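PDB 4FSO: probable porin from Pseudomonas aeruginosa, which probably acts as an outer-membrane porin, a beta-barrel channel that lets small solutes pass across the outer membrane. Local coordinates for residues Phe307-Pro310 / Glu311-Ser314; Phe385-Ser388 / Ala389-Asp393. All blocks are in the same frame, centred on the assembly; numbering follows the deposited sequence.

In the fold
Two local contacts in the loops of one porin barrel make the same point: a turn is held partly by its own side chains, but the chemistry follows the surroundings. Interaction 1 (307-314) is partly buried, where the loop after strand 294-295 runs into strand 313-322; a carboxylate accepts N-H groups there, and a water bridges backbone and serine oxygens. Interaction 2 (385-393) is a surface contact, in which a one-turn helix between strands 373-383 and 392-404 is held by main-chain bonds and an arginine–glutamate salt bridge. The centres of interactions 1 and 2 lie about 17 Å apart. The nearest atoms of interactions 1 and 2 are about 5 Å apart, without touching.

Interaction 1: residues Phe307-Pro310 / Glu311-Ser314; sequences FANP and EERS
The carboxylate of E312 comes alongside N309, and its OE1 takes two hydrogen bonds from that one residue. The backbone N of N309 reaches the anti lone pair over 3.1 Å to E312 OE1, while ND2 of N309 approaches OE1 on the syn side at 3.2 Å, slightly out of the carboxylate plane. With CG anti to the backbone N (chi1 169°) and the chain extended beyond it, E312 lies beside the asparagine, amide and carboxylate planes 30° apart. This double grip should restrict rotation of the carboxylate; E353, close to its OE2 and of like charge, may favour protonation of one of the two. The backbone closes a type II beta turn from N309 to E312, with E312 N bonded to N309 O at 3.2 Å, and the turn leads the loop into barrel strand 313-322. F307 adds van der Waals contact: its CD2 lies 3.4 Å from the carboxylate oxygen E312 OE2 in an oblique approach, ring and carboxylate planes 59° apart; S314 CB approaches F307 CD2 at 4.0 Å. A water also takes part, donating to F307 O at 2.8 Å and lying 2.6 Å from S314 OG, which also bonds N300.

Interaction 2: residues Phe385-Ser388 / Ala389-Asp393; sequences FERS and ARDVD
R390 bends back across the start of its own helical turn to meet both F385 and E386. The closely packed part is the backbone of helix 387-390: R390 N donates to E386 O over 3.1 Å, and D391 N reaches R387 O at 2.8 Å. E386 occupies the N-cap position, and D391 is the first residue to leave helical geometry. Bends at chi2 and chi3 (-124° and -83°) turn the arginine so that R390 CD rests 3.5 Å from E386 CB. One face of the guanidinium receives the edge of the buried F385 ring, F385 CE1 standing 3.9 Å from R390 CZ with the two planes 75° apart. Toward solvent the contact is looser. A single salt bridge, 3.1 Å from E386 OE1 to R390 NH1, meets the guanidinium at its edge, while R387 runs beside D391 with R387 NE still 5.7 Å from D391 OD2. That aspartate instead accepts a hydrogen bond at OD1 from T383 N. The helical turn thus connects the end of strand 373-383 to strand 392-404, its antiparallel neighbour in the barrel wall, with F385 packed on L345 and R390 on T383.

Interaction 1: residues Phe307-Pro310 / Glu311-Ser314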
loop_
_atom_site.group_PDB
_atom_site.type_symbol
_atom_site.label_atom_id
_atom_site.label_comp_id
_atom_site.label_asym_id
_atom_site.label_seq_id
_atom_site.Cartn_x
_atom_site.Cartn_y
_atom_site.Cartn_z
ATOM N N PHE A 307 -7.195 9.544 -6.494
ATOM C CA PHE A 307 -7.005 10.957 -6.832
ATOM C C PHE A 307 -5.737 11.216 -7.636
ATOM O O PHE A 307 -5.054 12.211 -7.461
ATOM C CB PHE A 307 -7.092 11.823 -5.575
ATOM C CG PHE A 307 -8.434 11.762 -4.940
ATOM C CD1 PHE A 307 -8.731 10.761 -4.024
ATOM C CD2 PHE A 307 -9.431 12.669 -5.311
ATOM C CE1 PHE A 307 -9.976 10.687 -3.463
ATOM C CE2 PHE A 307 -10.691 12.613 -4.750
ATOM C CZ PHE A 307 -10.965 11.614 -3.821
ATOM N N ALA A 308 -5.452 10.300 -8.542
ATOM C CA ALA A 308 -4.196 10.300 -9.250
ATOM C C ALA A 308 -4.467 10.328 -10.744
ATOM O O ALA A 308 -3.639 9.897 -11.524
ATOM C CB ALA A 308 -3.382 9.077 -8.856
ATOM N N ASN A 309 -5.647 10.817 -11.121
ATOM C CA ASN A 309 -6.027 11.070 -12.511
ATOM C C ASN A 309 -5.241 12.230 -13.123
ATOM O O ASN A 309 -4.623 12.992 -12.393
ATOM C CB ASN A 309 -7.501 11.367 -12.570
ATOM C CG ASN A 309 -8.331 10.142 -12.343
ATOM O OD1 ASN A 309 -8.357 9.240 -13.184
ATOM N ND2 ASN A 309 -9.026 10.094 -11.205
ATOM N N PRO A 310 -5.254 12.376 -14.463
ATOM C CA PRO A 310 -4.258 13.312 -14.997
ATOM C C PRO A 310 -4.480 14.758 -14.560
ATOM O O PRO A 310 -5.608 15.260 -14.615
ATOM C CB PRO A 310 -4.405 13.156 -16.525
ATOM C CG PRO A 310 -5.057 11.866 -16.721
ATOM C CD PRO A 310 -6.003 11.726 -15.550
ATOM N N GLU A 311 -3.407 15.397 -14.102
ATOM C CA GLU A 311 -3.434 16.818 -13.774
ATOM C C GLU A 311 -4.337 17.145 -12.608
ATOM O O GLU A 311 -4.712 18.304 -12.397
ATOM C CB GLU A 311 -3.802 17.668 -14.999
ATOM C CG GLU A 311 -2.601 18.372 -15.600
ATOM C CD GLU A 311 -2.742 18.569 -17.086
ATOM O OE1 GLU A 311 -3.782 18.160 -17.634
ATOM O OE2 GLU A 311 -1.816 19.121 -17.713
ATOM N N GLU A 312 -4.667 16.117 -11.837
ATOM C CA GLU A 312 -5.602 16.250 -10.734
ATOM C C GLU A 312 -4.959 16.935 -9.516
ATOM O O GLU A 312 -3.794 16.709 -9.195
ATOM C CB GLU A 312 -6.174 14.874 -10.394
ATOM C CG GLU A 312 -6.973 14.787 -9.096
ATOM C CD GLU A 312 -7.985 13.630 -9.085
ATOM O OE1 GLU A 312 -7.712 12.574 -9.694
ATOM O OE2 GLU A 312 -9.068 13.785 -8.472
ATOM N N ARG A 313 -5.718 17.802 -8.860
ATOM C CA ARG A 313 -5.295 18.352 -7.581
ATOM C C ARG A 313 -6.359 18.046 -6.562
ATOM O O ARG A 313 -7.561 18.109 -6.861
ATOM C CB ARG A 313 -5.131 19.858 -7.677
ATOM C CG ARG A 313 -4.695 20.289 -9.037
ATOM C CD ARG A 313 -4.673 21.755 -9.116
ATOM N NE ARG A 313 -3.938 22.181 -10.286
ATOM C CZ ARG A 313 -3.808 23.447 -10.647
ATOM N NH1 ARG A 313 -4.371 24.405 -9.905
ATOM N NH2 ARG A 313 -3.118 23.738 -11.744
ATOM N N SER A 314 -5.912 17.733 -5.354
ATOM C CA SER A 314 -6.824 17.344 -4.301
ATOM C C SER A 314 -6.304 17.757 -2.931
ATOM O O SER A 314 -5.096 17.953 -2.734
ATOM C CB SER A 314 -7.097 15.827 -4.352
ATOM O OG SER A 314 -5.896 15.056 -4.374
HETATM O O HOH W 1 -4.697 14.891 -6.697
#

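Interaction 2: residues Phe385-Ser388 / Ala389-Asp393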
loop_
_atom_site.group_PDB
_atom_site.type_symbol
_atom_site.label_atom_id
_atom_site.label_comp_id
_atom_site.label_asym_id
_atom_site.label_seq_id
_atom_site.Cartn_x
_atom_site.Cartn_y
_atom_site.Cartn_z
ATOM N N PHE A 385 -18.254 13.180 -13.607
ATOM C CA PHE A 385 -17.951 12.544 -14.908
ATOM C C PHE A 385 -18.179 11.029 -14.824
ATOM O O PHE A 385 -17.695 10.396 -13.890
ATOM C CB PHE A 385 -16.494 12.820 -15.357
ATOM C CG PHE A 385 -15.462 12.475 -14.313
ATOM C CD1 PHE A 385 -14.797 11.264 -14.356
ATOM C CD2 PHE A 385 -15.194 13.342 -13.260
ATOM C CE1 PHE A 385 -13.884 10.918 -13.376
ATOM C CE2 PHE A 385 -14.275 13.009 -12.283
ATOM C CZ PHE A 385 -13.619 11.790 -12.343
ATOM N N GLU A 386 -18.911 10.457 -15.787
ATOM C CA GLU A 386 -19.219 9.022 -15.793
ATOM C C GLU A 386 -19.856 8.571 -14.481
ATOM O O GLU A 386 -19.425 7.594 -13.874
ATOM C CB GLU A 386 -17.949 8.201 -16.021
ATOM C CG GLU A 386 -17.788 7.601 -17.394
ATOM C CD GLU A 386 -16.643 8.224 -18.143
ATOM O OE1 GLU A 386 -15.667 7.506 -18.446
ATOM O OE2 GLU A 386 -16.721 9.441 -18.422
ATOM N N ARG A 387 -20.870 9.301 -14.043
ATOM C CA ARG A 387 -21.420 9.131 -12.701
ATOM C C ARG A 387 -21.880 7.701 -12.411
ATOM O O ARG A 387 -21.449 7.099 -11.415
ATOM C CB ARG A 387 -22.560 10.122 -12.465
ATOM C CG ARG A 387 -22.122 11.578 -12.314
ATOM C CD ARG A 387 -23.322 12.496 -12.422
ATOM N NE ARG A 387 -23.001 13.910 -12.198
ATOM C CZ ARG A 387 -22.585 14.757 -13.140
ATOM N NH1 ARG A 387 -22.410 14.345 -14.395
ATOM N NH2 ARG A 387 -22.328 16.021 -12.820
ATOM N N SER A 388 -22.739 7.173 -13.288
ATOM C CA SER A 388 -23.286 5.819 -13.149
ATOM C C SER A 388 -22.166 4.792 -13.017
ATOM O O SER A 388 -22.178 3.936 -12.121
ATOM C CB SER A 388 -24.194 5.456 -14.333
ATOM O OG SER A 388 -25.310 6.335 -14.428
ATOM N N ALA A 389 -21.185 4.902 -13.898
ATOM C CA ALA A 389 -20.092 3.952 -13.921
ATOM C C ALA A 389 -19.182 3.999 -12.678
ATOM O O ALA A 389 -18.666 2.969 -12.254
ATOM C CB ALA A 389 -19.282 4.119 -15.203
ATOM N N ARG A 390 -18.967 5.163 -12.076
ATOM C CA ARG A 390 -18.002 5.168 -10.979
ATOM C C ARG A 390 -18.408 5.713 -9.621
ATOM O O ARG A 390 -17.623 5.600 -8.677
ATOM C CB ARG A 390 -16.650 5.730 -11.400
ATOM C CG ARG A 390 -16.715 6.966 -12.199
ATOM C CD ARG A 390 -15.989 6.754 -13.501
ATOM N NE ARG A 390 -14.546 6.948 -13.412
ATOM C CZ ARG A 390 -13.772 7.167 -14.476
ATOM N NH1 ARG A 390 -14.325 7.225 -15.686
ATOM N NH2 ARG A 390 -12.456 7.336 -14.338
ATOM N N ASP A 391 -19.612 6.267 -9.493
ATOM C CA ASP A 391 -20.134 6.530 -8.149
ATOM C C ASP A 391 -20.318 5.232 -7.325
ATOM O O ASP A 391 -20.794 4.230 -7.847
ATOM C CB ASP A 391 -21.448 7.285 -8.239
ATOM C CG ASP A 391 -21.267 8.709 -8.701
ATOM O OD1 ASP A 391 -20.130 9.097 -9.051
ATOM O OD2 ASP A 391 -22.274 9.443 -8.721
ATOM N N VAL A 392 -19.918 5.239 -6.054
ATOM C CA VAL A 392 -20.167 4.081 -5.185
ATOM C C VAL A 392 -20.390 4.411 -3.733
ATOM O O VAL A 392 -19.764 5.311 -3.177
ATOM C CB VAL A 392 -18.992 3.052 -5.139
ATOM C CG1 VAL A 392 -19.390 1.733 -5.785
ATOM C CG2 VAL A 392 -17.705 3.622 -5.692
ATOM N N ASP A 393 -21.258 3.641 -3.098
ATOM C CA ASP A 393 -21.182 3.510 -1.653
ATOM C C ASP A 393 -20.649 2.125 -1.368
ATOM O O ASP A 393 -21.083 1.147 -1.971
ATOM C CB ASP A 393 -22.543 3.698 -1.010
ATOM C CG ASP A 393 -22.863 5.148 -0.744
ATOM O OD1 ASP A 393 -23.015 5.909 -1.724
ATOM O OD2 ASP A 393 -22.971 5.521 0.446
#